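Local coordinates for protein aldo-keto reductase family 1 member C1 (Caenorhabditis elegans, PDB 1QWK) that probably reduces aldehydes and related carbonyl compounds with NADPH, as an aldo-keto reductase of the aldose reductase type built on a TIM barrel, at residues 16-21 with 275-280; 87-92 with 125-130; 114-119 with 309-314; 254-259 with 284-289. All blocks are in the same frame, centred on the assembly; numbering follows the deposited sequence.

Contact 1. Residues 16-21 with 275-280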
loop_
_atom_site.group_PDB
_atom_site.type_symbol
_atom_site.label_atom_id
_atom_site.label_comp_id
_atom_site.label_asym_id
_atom_site.label_seq_id
_atom_site.Cartn_x
_atom_site.Cartn_y
_atom_site.Cartn_z
ATOM N N MET A 16 9.872 8.900 3.094
ATOM C CA MET A 16 8.932 7.802 3.327
ATOM C C MET A 16 9.645 6.449 3.359
ATOM O O MET A 16 10.277 6.054 2.385
ATOM C CB MET A 16 7.864 7.784 2.225
ATOM C CG MET A 16 6.882 6.619 2.320
ATOM S SD MET A 16 5.631 6.633 1.006
ATOM C CE MET A 16 6.609 6.062 -0.392
ATOM N N PRO A 17 9.550 5.720 4.486
ATOM C CA PRO A 17 10.204 4.408 4.594
ATOM C C PRO A 17 9.814 3.515 3.416
ATOM O O PRO A 17 8.648 3.467 3.032
ATOM C CB PRO A 17 9.685 3.874 5.927
ATOM C CG PRO A 17 9.505 5.139 6.743
ATOM C CD PRO A 17 8.860 6.076 5.741
ATOM N N VAL A 18 10.795 2.807 2.861
ATOM C CA VAL A 18 10.584 1.937 1.707
ATOM C C VAL A 18 9.768 0.684 1.998
ATOM O O VAL A 18 9.230 0.066 1.079
ATOM C CB VAL A 18 11.925 1.506 1.075
ATOM C CG1 VAL A 18 12.693 2.733 0.603
ATOM C CG2 VAL A 18 12.747 0.713 2.084
ATOM N N ILE A 19 9.690 0.292 3.264
ATOM C CA ILE A 19 8.911 -0.879 3.632
ATOM C C ILE A 19 7.997 -0.519 4.792
ATOM O O ILE A 19 8.394 0.175 5.728
ATOM C CB ILE A 19 9.816 -2.082 4.012
ATOM C CG1 ILE A 19 8.949 -3.290 4.389
ATOM C CG2 ILE A 19 10.758 -1.700 5.147
ATOM C CD1 ILE A 19 9.739 -4.591 4.529
ATOM N N GLY A 20 6.752 -0.964 4.708
ATOM C CA GLY A 20 5.818 -0.670 5.770
ATOM C C GLY A 20 4.908 -1.845 6.016
ATOM O O GLY A 20 4.890 -2.811 5.249
ATOM N N LEU A 21 4.158 -1.771 7.104
ATOM C CA LEU A 21 3.220 -2.823 7.443
ATOM C C LEU A 21 1.874 -2.496 6.815
ATOM O O LEU A 21 1.299 -1.436 7.071
ATOM C CB LEU A 21 3.068 -2.929 8.964
ATOM C CG LEU A 21 2.104 -4.003 9.479
ATOM C CD1 LEU A 21 2.667 -5.388 9.183
ATOM C CD2 LEU A 21 1.893 -3.820 10.977
ATOM N N GLU A 275 13.601 -8.829 6.239
ATOM C CA GLU A 275 14.969 -9.242 5.908
ATOM C C GLU A 275 15.239 -9.217 4.411
ATOM O O GLU A 275 15.527 -10.245 3.807
ATOM C CB GLU A 275 15.227 -10.644 6.459
ATOM C CG GLU A 275 15.062 -10.729 7.964
ATOM C CD GLU A 275 16.019 -9.817 8.705
ATOM O OE1 GLU A 275 17.249 -10.020 8.587
ATOM O OE2 GLU A 275 15.546 -8.893 9.406
ATOM N N VAL A 276 15.168 -8.029 3.822
ATOM C CA VAL A 276 15.390 -7.889 2.394
ATOM C C VAL A 276 16.415 -6.810 2.080
ATOM O O VAL A 276 16.474 -6.312 0.956
ATOM C CB VAL A 276 14.067 -7.558 1.673
ATOM C CG1 VAL A 276 13.067 -8.697 1.870
ATOM C CG2 VAL A 276 13.492 -6.264 2.219
ATOM N N PHE A 277 17.232 -6.459 3.070
ATOM C CA PHE A 277 18.234 -5.416 2.877
ATOM C C PHE A 277 19.677 -5.912 2.852
ATOM O O PHE A 277 20.612 -5.111 2.901
ATOM C CB PHE A 277 18.062 -4.345 3.957
ATOM C CG PHE A 277 16.734 -3.638 3.897
ATOM C CD1 PHE A 277 16.444 -2.769 2.846
ATOM C CD2 PHE A 277 15.766 -3.858 4.873
ATOM C CE1 PHE A 277 15.210 -2.130 2.764
ATOM C CE2 PHE A 277 14.525 -3.225 4.802
ATOM C CZ PHE A 277 14.246 -2.358 3.744
ATOM N N ASP A 278 19.856 -7.225 2.748
ATOM C CA ASP A 278 21.192 -7.804 2.716
ATOM C C ASP A 278 21.591 -8.246 1.311
ATOM O O ASP A 278 22.583 -8.952 1.131
ATOM C CB ASP A 278 21.268 -8.986 3.679
ATOM C CG ASP A 278 20.324 -10.103 3.299
ATOM O OD1 ASP A 278 19.338 -9.826 2.582
ATOM O OD2 ASP A 278 20.561 -11.252 3.725
ATOM N N PHE A 279 20.812 -7.828 0.317
ATOM C CA PHE A 279 21.089 -8.159 -1.079
ATOM C C PHE A 279 20.310 -7.215 -1.987
ATOM O O PHE A 279 19.496 -6.429 -1.508
ATOM C CB PHE A 279 20.709 -9.621 -1.382
ATOM C CG PHE A 279 19.222 -9.866 -1.521
ATOM C CD1 PHE A 279 18.710 -10.445 -2.683
ATOM C CD2 PHE A 279 18.347 -9.586 -0.477
ATOM C CE1 PHE A 279 17.344 -10.734 -2.805
ATOM C CE2 PHE A 279 16.980 -9.870 -0.587
ATOM C CZ PHE A 279 16.482 -10.452 -1.752
ATOM N N SER A 280 20.579 -7.280 -3.288
ATOM C CA SER A 280 19.888 -6.443 -4.260
ATOM C C SER A 280 19.849 -7.148 -5.611
ATOM O O SER A 280 20.662 -8.039 -5.890
ATOM C CB SER A 280 20.586 -5.088 -4.414
ATOM O OG SER A 280 21.857 -5.236 -5.022
#

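Contact 2. Residues 87-92 with 125-130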
loop_
_atom_site.group_PDB
_atom_site.type_symbol
_atom_site.label_atom_id
_atom_site.label_comp_id
_atom_site.label_asym_id
_atom_site.label_seq_id
_atom_site.Cartn_x
_atom_site.Cartn_y
_atom_site.Cartn_z
ATOM N N LEU A 87 -14.725 11.163 -0.161
ATOM C CA LEU A 87 -14.200 11.859 -1.339
ATOM C C LEU A 87 -15.189 12.886 -1.878
ATOM O O LEU A 87 -14.817 13.759 -2.662
ATOM C CB LEU A 87 -13.897 10.851 -2.447
ATOM C CG LEU A 87 -12.887 9.755 -2.111
ATOM C CD1 LEU A 87 -12.801 8.771 -3.275
ATOM C CD2 LEU A 87 -11.533 10.376 -1.822
ATOM N N ALA A 88 -16.447 12.761 -1.466
ATOM C CA ALA A 88 -17.505 13.668 -1.904
ATOM C C ALA A 88 -17.215 15.119 -1.532
ATOM O O ALA A 88 -16.508 15.396 -0.565
ATOM C CB ALA A 88 -18.836 13.235 -1.300
ATOM N N PRO A 89 -17.774 16.067 -2.300
ATOM C CA PRO A 89 -17.572 17.496 -2.049
ATOM C C PRO A 89 -17.740 17.900 -0.586
ATOM O O PRO A 89 -18.763 17.610 0.040
ATOM C CB PRO A 89 -18.609 18.150 -2.958
ATOM C CG PRO A 89 -18.634 17.213 -4.134
ATOM C CD PRO A 89 -18.662 15.862 -3.459
ATOM N N GLY A 90 -16.713 18.556 -0.052
ATOM C CA GLY A 90 -16.730 19.025 1.326
ATOM C C GLY A 90 -16.700 17.979 2.422
ATOM O O GLY A 90 -16.894 18.317 3.590
ATOM N N LYS A 91 -16.440 16.724 2.071
ATOM C CA LYS A 91 -16.423 15.655 3.066
ATOM C C LYS A 91 -15.035 15.172 3.489
ATOM O O LYS A 91 -14.907 14.470 4.493
ATOM C CB LYS A 91 -17.221 14.449 2.553
ATOM C CG LYS A 91 -18.660 14.756 2.157
ATOM C CD LYS A 91 -19.486 15.247 3.331
ATOM C CE LYS A 91 -20.935 15.484 2.915
ATOM N NZ LYS A 91 -21.767 16.016 4.031
ATOM N N LEU A 92 -13.998 15.554 2.749
ATOM C CA LEU A 92 -12.649 15.088 3.061
ATOM C C LEU A 92 -12.074 15.521 4.408
ATOM O O LEU A 92 -11.576 14.688 5.168
ATOM C CB LEU A 92 -11.676 15.492 1.954
ATOM C CG LEU A 92 -10.336 14.744 2.017
ATOM C CD1 LEU A 92 -10.567 13.256 1.735
ATOM C CD2 LEU A 92 -9.374 15.331 1.007
ATOM N N GLU A 125 -25.271 4.620 -4.360
ATOM C CA GLU A 125 -25.352 5.603 -5.431
ATOM C C GLU A 125 -23.996 6.196 -5.770
ATOM O O GLU A 125 -23.179 6.449 -4.886
ATOM C CB GLU A 125 -26.324 6.725 -5.052
ATOM C CG GLU A 125 -27.791 6.301 -5.082
ATOM C CD GLU A 125 -28.729 7.363 -4.548
ATOM O OE1 GLU A 125 -28.429 8.567 -4.700
ATOM O OE2 GLU A 125 -29.786 6.993 -3.990
ATOM N N HIS A 126 -23.757 6.397 -7.061
ATOM C CA HIS A 126 -22.508 6.985 -7.523
ATOM C C HIS A 126 -22.588 8.499 -7.364
ATOM O O HIS A 126 -23.658 9.093 -7.503
ATOM C CB HIS A 126 -22.283 6.678 -9.008
ATOM C CG HIS A 126 -22.152 5.221 -9.319
ATOM N ND1 HIS A 126 -22.317 4.715 -10.590
ATOM C CD2 HIS A 126 -21.842 4.165 -8.531
ATOM C CE1 HIS A 126 -22.115 3.409 -10.571
ATOM N NE2 HIS A 126 -21.825 3.052 -9.334
ATOM N N ILE A 127 -21.459 9.118 -7.048
ATOM C CA ILE A 127 -21.399 10.568 -6.953
ATOM C C ILE A 127 -20.362 10.936 -8.003
ATOM O O ILE A 127 -19.176 10.643 -7.849
ATOM C CB ILE A 127 -20.953 11.058 -5.562
ATOM C CG1 ILE A 127 -22.004 10.682 -4.518
ATOM C CG2 ILE A 127 -20.774 12.576 -5.581
ATOM C CD1 ILE A 127 -21.685 11.163 -3.112
ATOM N N ALA A 128 -20.833 11.553 -9.082
ATOM C CA ALA A 128 -19.980 11.930 -10.199
ATOM C C ALA A 128 -19.125 13.159 -9.946
ATOM O O ALA A 128 -19.226 14.152 -10.666
ATOM C CB ALA A 128 -20.832 12.140 -11.449
ATOM N N SER A 129 -18.279 13.089 -8.925
ATOM C CA SER A 129 -17.391 14.195 -8.603
ATOM C C SER A 129 -16.075 13.961 -9.337
ATOM O O SER A 129 -15.351 13.009 -9.047
ATOM C CB SER A 129 -17.150 14.255 -7.093
ATOM O OG SER A 129 -16.404 15.417 -6.754
ATOM N N PRO A 130 -15.743 14.825 -10.307
ATOM C CA PRO A 130 -14.492 14.649 -11.054
ATOM C C PRO A 130 -13.267 14.593 -10.150
ATOM O O PRO A 130 -13.242 15.220 -9.089
ATOM C CB PRO A 130 -14.478 15.856 -11.993
ATOM C CG PRO A 130 -15.219 16.899 -11.211
ATOM C CD PRO A 130 -16.376 16.117 -10.634
HETATM O O HOH W 1 -14.959 15.893 -4.402
#

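Contact 3. Residues 114-119 with 309-314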
loop_
_atom_site.group_PDB
_atom_site.type_symbol
_atom_site.label_atom_id
_atom_site.label_comp_id
_atom_site.label_asym_id
_atom_site.label_seq_id
_atom_site.Cartn_x
_atom_site.Cartn_y
_atom_site.Cartn_z
ATOM N N HIS A 114 -8.401 6.703 -1.386
ATOM C CA HIS A 114 -8.352 5.241 -1.514
ATOM C C HIS A 114 -8.767 4.772 -2.901
ATOM O O HIS A 114 -8.324 3.728 -3.375
ATOM C CB HIS A 114 -9.267 4.607 -0.467
ATOM C CG HIS A 114 -8.846 3.244 -0.015
ATOM N ND1 HIS A 114 -8.230 2.332 -0.844
ATOM C CD2 HIS A 114 -9.006 2.620 1.177
ATOM C CE1 HIS A 114 -8.031 1.203 -0.185
ATOM N NE2 HIS A 114 -8.492 1.353 1.044
ATOM N N MET A 115 -9.627 5.559 -3.535
ATOM C CA MET A 115 -10.134 5.279 -4.879
ATOM C C MET A 115 -10.365 6.627 -5.552
ATOM O O MET A 115 -10.272 7.674 -4.913
ATOM C CB MET A 115 -11.487 4.556 -4.816
ATOM C CG MET A 115 -11.496 3.208 -4.103
ATOM S SD MET A 115 -10.779 1.889 -5.120
ATOM C CE MET A 115 -10.223 0.756 -3.830
ATOM N N PRO A 116 -10.648 6.618 -6.860
ATOM C CA PRO A 116 -10.903 7.869 -7.581
ATOM C C PRO A 116 -12.409 8.124 -7.711
ATOM O O PRO A 116 -12.832 9.211 -8.111
ATOM C CB PRO A 116 -10.259 7.612 -8.938
ATOM C CG PRO A 116 -10.548 6.153 -9.145
ATOM C CD PRO A 116 -10.246 5.545 -7.793
ATOM N N ALA A 117 -13.204 7.119 -7.348
ATOM C CA ALA A 117 -14.663 7.176 -7.466
ATOM C C ALA A 117 -15.450 7.418 -6.179
ATOM O O ALA A 117 -15.411 6.602 -5.259
ATOM C CB ALA A 117 -15.151 5.895 -8.120
ATOM N N ALA A 118 -16.187 8.528 -6.134
ATOM C CA ALA A 118 -16.985 8.879 -4.963
ATOM C C ALA A 118 -18.346 8.176 -4.946
ATOM O O ALA A 118 -18.963 7.959 -5.988
ATOM C CB ALA A 118 -17.183 10.397 -4.904
ATOM N N PHE A 119 -18.798 7.836 -3.741
ATOM C CA PHE A 119 -20.080 7.162 -3.515
ATOM C C PHE A 119 -20.765 7.800 -2.312
ATOM O O PHE A 119 -20.155 8.585 -1.583
ATOM C CB PHE A 119 -19.867 5.676 -3.191
ATOM C CG PHE A 119 -19.563 4.810 -4.384
ATOM C CD1 PHE A 119 -20.519 3.920 -4.873
ATOM C CD2 PHE A 119 -18.314 4.836 -4.985
ATOM C CE1 PHE A 119 -20.226 3.072 -5.943
ATOM C CE2 PHE A 119 -18.013 3.994 -6.054
ATOM C CZ PHE A 119 -18.970 3.109 -6.529
ATOM N N GLU A 309 -15.805 7.734 -12.984
ATOM C CA GLU A 309 -14.379 7.791 -12.687
ATOM C C GLU A 309 -13.792 6.406 -12.385
ATOM O O GLU A 309 -12.846 6.273 -11.605
ATOM C CB GLU A 309 -14.107 8.758 -11.523
ATOM C CG GLU A 309 -14.405 10.229 -11.855
ATOM C CD GLU A 309 -13.344 10.893 -12.727
ATOM O OE1 GLU A 309 -12.516 10.187 -13.345
ATOM O OE2 GLU A 309 -13.339 12.146 -12.808
ATOM N N ASP A 310 -14.363 5.373 -12.997
ATOM C CA ASP A 310 -13.850 4.016 -12.818
ATOM C C ASP A 310 -12.470 3.998 -13.476
ATOM O O ASP A 310 -12.354 4.104 -14.695
ATOM C CB ASP A 310 -14.778 3.002 -13.501
ATOM C CG ASP A 310 -14.229 1.590 -13.463
ATOM O OD1 ASP A 310 -13.198 1.358 -12.787
ATOM O OD2 ASP A 310 -14.831 0.702 -14.105
ATOM N N ALA A 311 -11.426 3.866 -12.664
ATOM C CA ALA A 311 -10.053 3.864 -13.170
ATOM C C ALA A 311 -9.726 2.739 -14.150
ATOM O O ALA A 311 -8.846 2.886 -15.001
ATOM C CB ALA A 311 -9.069 3.812 -11.994
ATOM N N PHE A 312 -10.431 1.618 -14.026
ATOM C CA PHE A 312 -10.182 0.456 -14.882
ATOM C C PHE A 312 -11.326 0.207 -15.870
ATOM O O PHE A 312 -11.499 -0.912 -16.355
ATOM C CB PHE A 312 -9.974 -0.798 -14.019
ATOM C CG PHE A 312 -9.100 -0.580 -12.801
ATOM C CD1 PHE A 312 -7.961 0.217 -12.869
ATOM C CD2 PHE A 312 -9.413 -1.199 -11.590
ATOM C CE1 PHE A 312 -7.140 0.397 -11.752
ATOM C CE2 PHE A 312 -8.601 -1.028 -10.468
ATOM C CZ PHE A 312 -7.462 -0.227 -10.550
ATOM N N ALA A 313 -12.088 1.255 -16.171
ATOM C CA ALA A 313 -13.224 1.156 -17.086
ATOM C C ALA A 313 -12.940 0.368 -18.366
ATOM O O ALA A 313 -13.779 -0.409 -18.824
ATOM C CB ALA A 313 -13.729 2.552 -17.438
ATOM N N ALA A 314 -11.757 0.569 -18.935
ATOM C CA ALA A 314 -11.372 -0.102 -20.175
ATOM C C ALA A 314 -11.209 -1.613 -20.063
ATOM O O ALA A 314 -11.182 -2.313 -21.079
ATOM C CB ALA A 314 -10.086 0.517 -20.714
#

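Contact 4. Residues 254-259 with 284-289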
loop_
_atom_site.group_PDB
_atom_site.type_symbol
_atom_site.label_atom_id
_atom_site.label_comp_id
_atom_site.label_asym_id
_atom_site.label_seq_id
_atom_site.Cartn_x
_atom_site.Cartn_y
_atom_site.Cartn_z
ATOM N N LEU A 254 11.205 -3.489 -4.710
ATOM C CA LEU A 254 12.082 -2.432 -4.214
ATOM C C LEU A 254 13.047 -1.966 -5.295
ATOM O O LEU A 254 13.237 -0.767 -5.495
ATOM C CB LEU A 254 12.875 -2.920 -3.001
ATOM C CG LEU A 254 12.100 -3.000 -1.687
ATOM C CD1 LEU A 254 12.950 -3.678 -0.623
ATOM C CD2 LEU A 254 11.713 -1.588 -1.244
ATOM N N ASP A 255 13.654 -2.912 -6.000
ATOM C CA ASP A 255 14.599 -2.538 -7.029
ATOM C C ASP A 255 13.954 -2.014 -8.311
ATOM O O ASP A 255 14.647 -1.532 -9.214
ATOM C CB ASP A 255 15.576 -3.689 -7.281
ATOM C CG ASP A 255 16.564 -3.850 -6.132
ATOM O OD1 ASP A 255 16.968 -2.810 -5.568
ATOM O OD2 ASP A 255 16.943 -4.985 -5.782
ATOM N N ARG A 256 12.627 -2.091 -8.377
ATOM C CA ARG A 256 11.870 -1.551 -9.513
ATOM C C ARG A 256 11.705 -0.056 -9.192
ATOM O O ARG A 256 11.256 0.733 -10.029
ATOM C CB ARG A 256 10.476 -2.195 -9.616
ATOM C CG ARG A 256 10.399 -3.577 -10.285
ATOM C CD ARG A 256 10.535 -3.500 -11.809
ATOM N NE ARG A 256 9.612 -2.527 -12.397
ATOM C CZ ARG A 256 8.290 -2.669 -12.457
ATOM N NH1 ARG A 256 7.702 -3.755 -11.971
ATOM N NH2 ARG A 256 7.547 -1.706 -12.984
ATOM N N GLY A 257 12.061 0.313 -7.960
ATOM C CA GLY A 257 11.973 1.697 -7.520
ATOM C C GLY A 257 10.702 2.026 -6.763
ATOM O O GLY A 257 10.265 3.179 -6.755
ATOM N N CYS A 258 10.115 1.028 -6.110
ATOM C CA CYS A 258 8.873 1.234 -5.368
ATOM C C CYS A 258 9.008 0.979 -3.877
ATOM O O CYS A 258 9.958 0.342 -3.425
ATOM C CB CYS A 258 7.779 0.293 -5.883
ATOM S SG CYS A 258 7.459 0.363 -7.646
ATOM N N ALA A 259 8.048 1.494 -3.118
ATOM C CA ALA A 259 8.004 1.241 -1.687
ATOM C C ALA A 259 7.091 0.014 -1.636
ATOM O O ALA A 259 6.326 -0.226 -2.580
ATOM C CB ALA A 259 7.372 2.411 -0.945
ATOM N N GLU A 284 19.657 -7.347 -14.902
ATOM C CA GLU A 284 19.620 -8.677 -15.502
ATOM C C GLU A 284 18.711 -9.591 -14.686
ATOM O O GLU A 284 17.902 -10.337 -15.244
ATOM C CB GLU A 284 21.025 -9.283 -15.559
ATOM C CG GLU A 284 21.072 -10.635 -16.259
ATOM C CD GLU A 284 22.401 -11.341 -16.086
ATOM O OE1 GLU A 284 22.731 -11.710 -14.939
ATOM O OE2 GLU A 284 23.114 -11.526 -17.096
ATOM N N ASP A 285 18.854 -9.532 -13.363
ATOM C CA ASP A 285 18.038 -10.349 -12.465
ATOM C C ASP A 285 16.559 -10.016 -12.643
ATOM O O ASP A 285 15.710 -10.911 -12.700
ATOM C CB ASP A 285 18.408 -10.106 -10.994
ATOM C CG ASP A 285 19.806 -10.574 -10.645
ATOM O OD1 ASP A 285 20.255 -11.604 -11.189
ATOM O OD2 ASP A 285 20.453 -9.914 -9.800
ATOM N N ILE A 286 16.258 -8.722 -12.705
ATOM C CA ILE A 286 14.885 -8.260 -12.874
ATOM C C ILE A 286 14.306 -8.770 -14.193
ATOM O O ILE A 286 13.183 -9.286 -14.236
ATOM C CB ILE A 286 14.807 -6.713 -12.839
ATOM C CG1 ILE A 286 15.214 -6.204 -11.453
ATOM C CG2 ILE A 286 13.389 -6.251 -13.158
ATOM C CD1 ILE A 286 15.236 -4.691 -11.333
ATOM N N ALA A 287 15.083 -8.640 -15.265
ATOM C CA ALA A 287 14.645 -9.094 -16.584
ATOM C C ALA A 287 14.355 -10.591 -16.575
ATOM O O ALA A 287 13.365 -11.048 -17.149
ATOM C CB ALA A 287 15.713 -8.773 -17.627
ATOM N N LYS A 288 15.221 -11.355 -15.918
ATOM C CA LYS A 288 15.041 -12.798 -15.838
ATOM C C LYS A 288 13.733 -13.139 -15.128
ATOM O O LYS A 288 12.983 -14.010 -15.569
ATOM C CB LYS A 288 16.214 -13.444 -15.095
ATOM C CG LYS A 288 16.161 -14.962 -15.071
ATOM C CD LYS A 288 16.223 -15.527 -16.482
ATOM C CE LYS A 288 16.299 -17.043 -16.475
ATOM N NZ LYS A 288 16.454 -17.582 -17.853
ATOM N N LEU A 289 13.456 -12.453 -14.025
ATOM C CA LEU A 289 12.228 -12.717 -13.287
ATOM C C LEU A 289 10.983 -12.370 -14.092
ATOM O O LEU A 289 9.936 -12.976 -13.898
ATOM C CB LEU A 289 12.208 -11.938 -11.967
ATOM C CG LEU A 289 13.234 -12.316 -10.896
ATOM C CD1 LEU A 289 13.038 -11.412 -9.688
ATOM C CD2 LEU A 289 13.079 -13.774 -10.492
#

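Contact 1. Residues 16-21 with 275-280
Ile19 and Val276 mark the closest approach of the two backbones, and their CA atoms are still 9.6 Å apart, so residues 16-21 and 275-280 meet through side chains alone. The bridge is the ring of Phe277, whose rim reaches two methyl groups of the other segment. Val18 CG2 lies 3.8 Å from Phe277 CZ and touches CE1 as well. Ile19 CG2 is likewise 3.8 Å from Phe277 CZ, in the plane of the ring, and leans toward CE2. Both methyls therefore press on the ring's edge, one beside each flank of CZ, while Val276 CG2 of the ring's own segment sits 4.1 Å above the ring plane, over its centre. In Ile19 the longer branch runs anti to the backbone N (chi1 -180°), which leaves the short CG2 branch to meet the ring. This is the place in the (beta/alpha)8 barrel where the chain passes from the hairpin of strands 7-9 and 15-17 into barrel strand 21-22, and it faces the loop between helices 267-274 and 283-289. The same loop is fastened to its surroundings by polar bonds: Lys243 NZ forms a salt bridge with Asp278 OD1, and Arg251 NH1 donates to Val276 O.

Contact 2. Residues 87-92 with 125-130
Ala88 and Pro89 meet Ile127 and Ser129 in a small set of van der Waals contacts joined by one bridging water. Ala88 CB touches the terminal methyl of Ile127, CD1, at 4.0 Å, while the other branch of that residue, CG2, stands 4.4 Å from Pro89 CD. On the next residue but one, Ser129 OG lies 3.9 Å from Pro89 CG and nearly as close to CD. The hydroxyl is carried there by a chi1 of -174°, extended away from its own backbone N. A water then links the segments: it donates to Leu87 O at 2.8 Å and is also hydrogen-bonded to Ser129 OG at 2.8 Å. Further out, Gln137 of helix 131-143 steadies residues 87-92 at two points, its NE2 giving a hydrogen bond to Ala88 O and its OE1 accepting from Leu92 N, where helix 92-103 begins. Ile127 is paired with Ala118 by a backbone hydrogen bond in a short, weakly bonded strand pair, and an inverse gamma turn centred on Ala128 leads on to Pro130, the N-cap of helix 131-143. The joint between these two barrel loops thus combines apolar contact with an indirect, water-mediated polar link.

Contact 3. Residues 114-119 with 309-314
Pro116 and Glu309 pack against each other, and most of their contact is between side-chain carbons and backbone oxygens. Pro116 CG approaches Glu309 O at 3.4 Å, and in return Glu309 CB lies 3.7 Å from Pro116 O, so each residue lays its carbons on the other's carbonyl. Ala117 CB adds a looser approach to Glu309 O. The purely apolar part is Pro116 CG against Ala311 CB, 4.0 Å apart. The backbones are close here, with the CA atoms of Ala117 and Glu309 separated by 5.3 Å. Polar bonds shape residues 309-314 and tie them outward: Glu309 O, the oxygen Pro116 approaches, accepts from Gln159 NE2. Asp310 OD1 accepts from Phe312 N at 3.0 Å in an Asx turn, the donor standing 59° out of the carboxylate plane, and a type I turn runs from Asp310 to Ala313. The Glu309 chain bends at chi2 (-76°), and its carboxylate departs to form a salt bridge with Arg162 and accept from Val131 N. Predicted substrate-binding residue His114 follows barrel strand 110-113. The C-terminal tail is laid against the loop after that strand, with Gln159 of helix 157-164 touching both Pro116 and Ala311, while residues 118-119 go on to pair with strand 126-127.

Contact 4. Residues 254-259 with 284-289
Ile286 reaches from helix 283-289 to the C-terminal end of helix 245-255, using both of its branches. With CG1 anti to the carbonyl carbon (chi1 -65°) and the chain then extended through chi2, 177°, its CD1 comes 3.8 Å from Asp255 O and 4.2 Å from Asp255 CB. The shorter branch, CG2, meets the aliphatic part of Arg256 instead, 4.2 Å from CD. Arg256 bends at chi2 and again at chi3 (-51°), turning its guanidinium group so that NH1 donates to Pro183 O, while carbons of the side chain pass the isoleucine. Asp255 similarly offers its CB here and takes its carboxylate to other partners: OD2 forms a salt bridge with Arg251 NE and accepts from Leu281 N. The helix ends nearby in a Schellman motif, with Gly257 at positive phi and its N bonded to Leu254 O at 2.9 Å. From that turn the chain enters the last barrel strand, 259-261. Ile286 also touches Tyr252, one helical turn before Arg256, so its contacts run back along helix 245-255. Between these segments the contact is van der Waals in kind, made by the isoleucine methyls against carbons and one backbone oxygen, and the charged ends of Asp255 and Arg256 take partners outside both segments.

In the fold
From the N terminus, residues 16-21 open the long loop that contact 1 closes at 275-280, and the whole of contact 2 falls within it. Contact 3 begins at 114-119, before contact 2 has closed, and ends at 309-314, so it crosses both contact 1 and contact 2. Contact 4 crosses contact 1 but lies wholly within the span of contact 3. In space they form two groups. Contacts 1 and 4 touch: one joins the lead-in to the first barrel strand to the loop after helix 267-274, the other helix 245-255 to helix 283-289. Contacts 2 and 3 share the pairing of strands 118-119 and 126-127, binding barrel loops and the C-terminal tail.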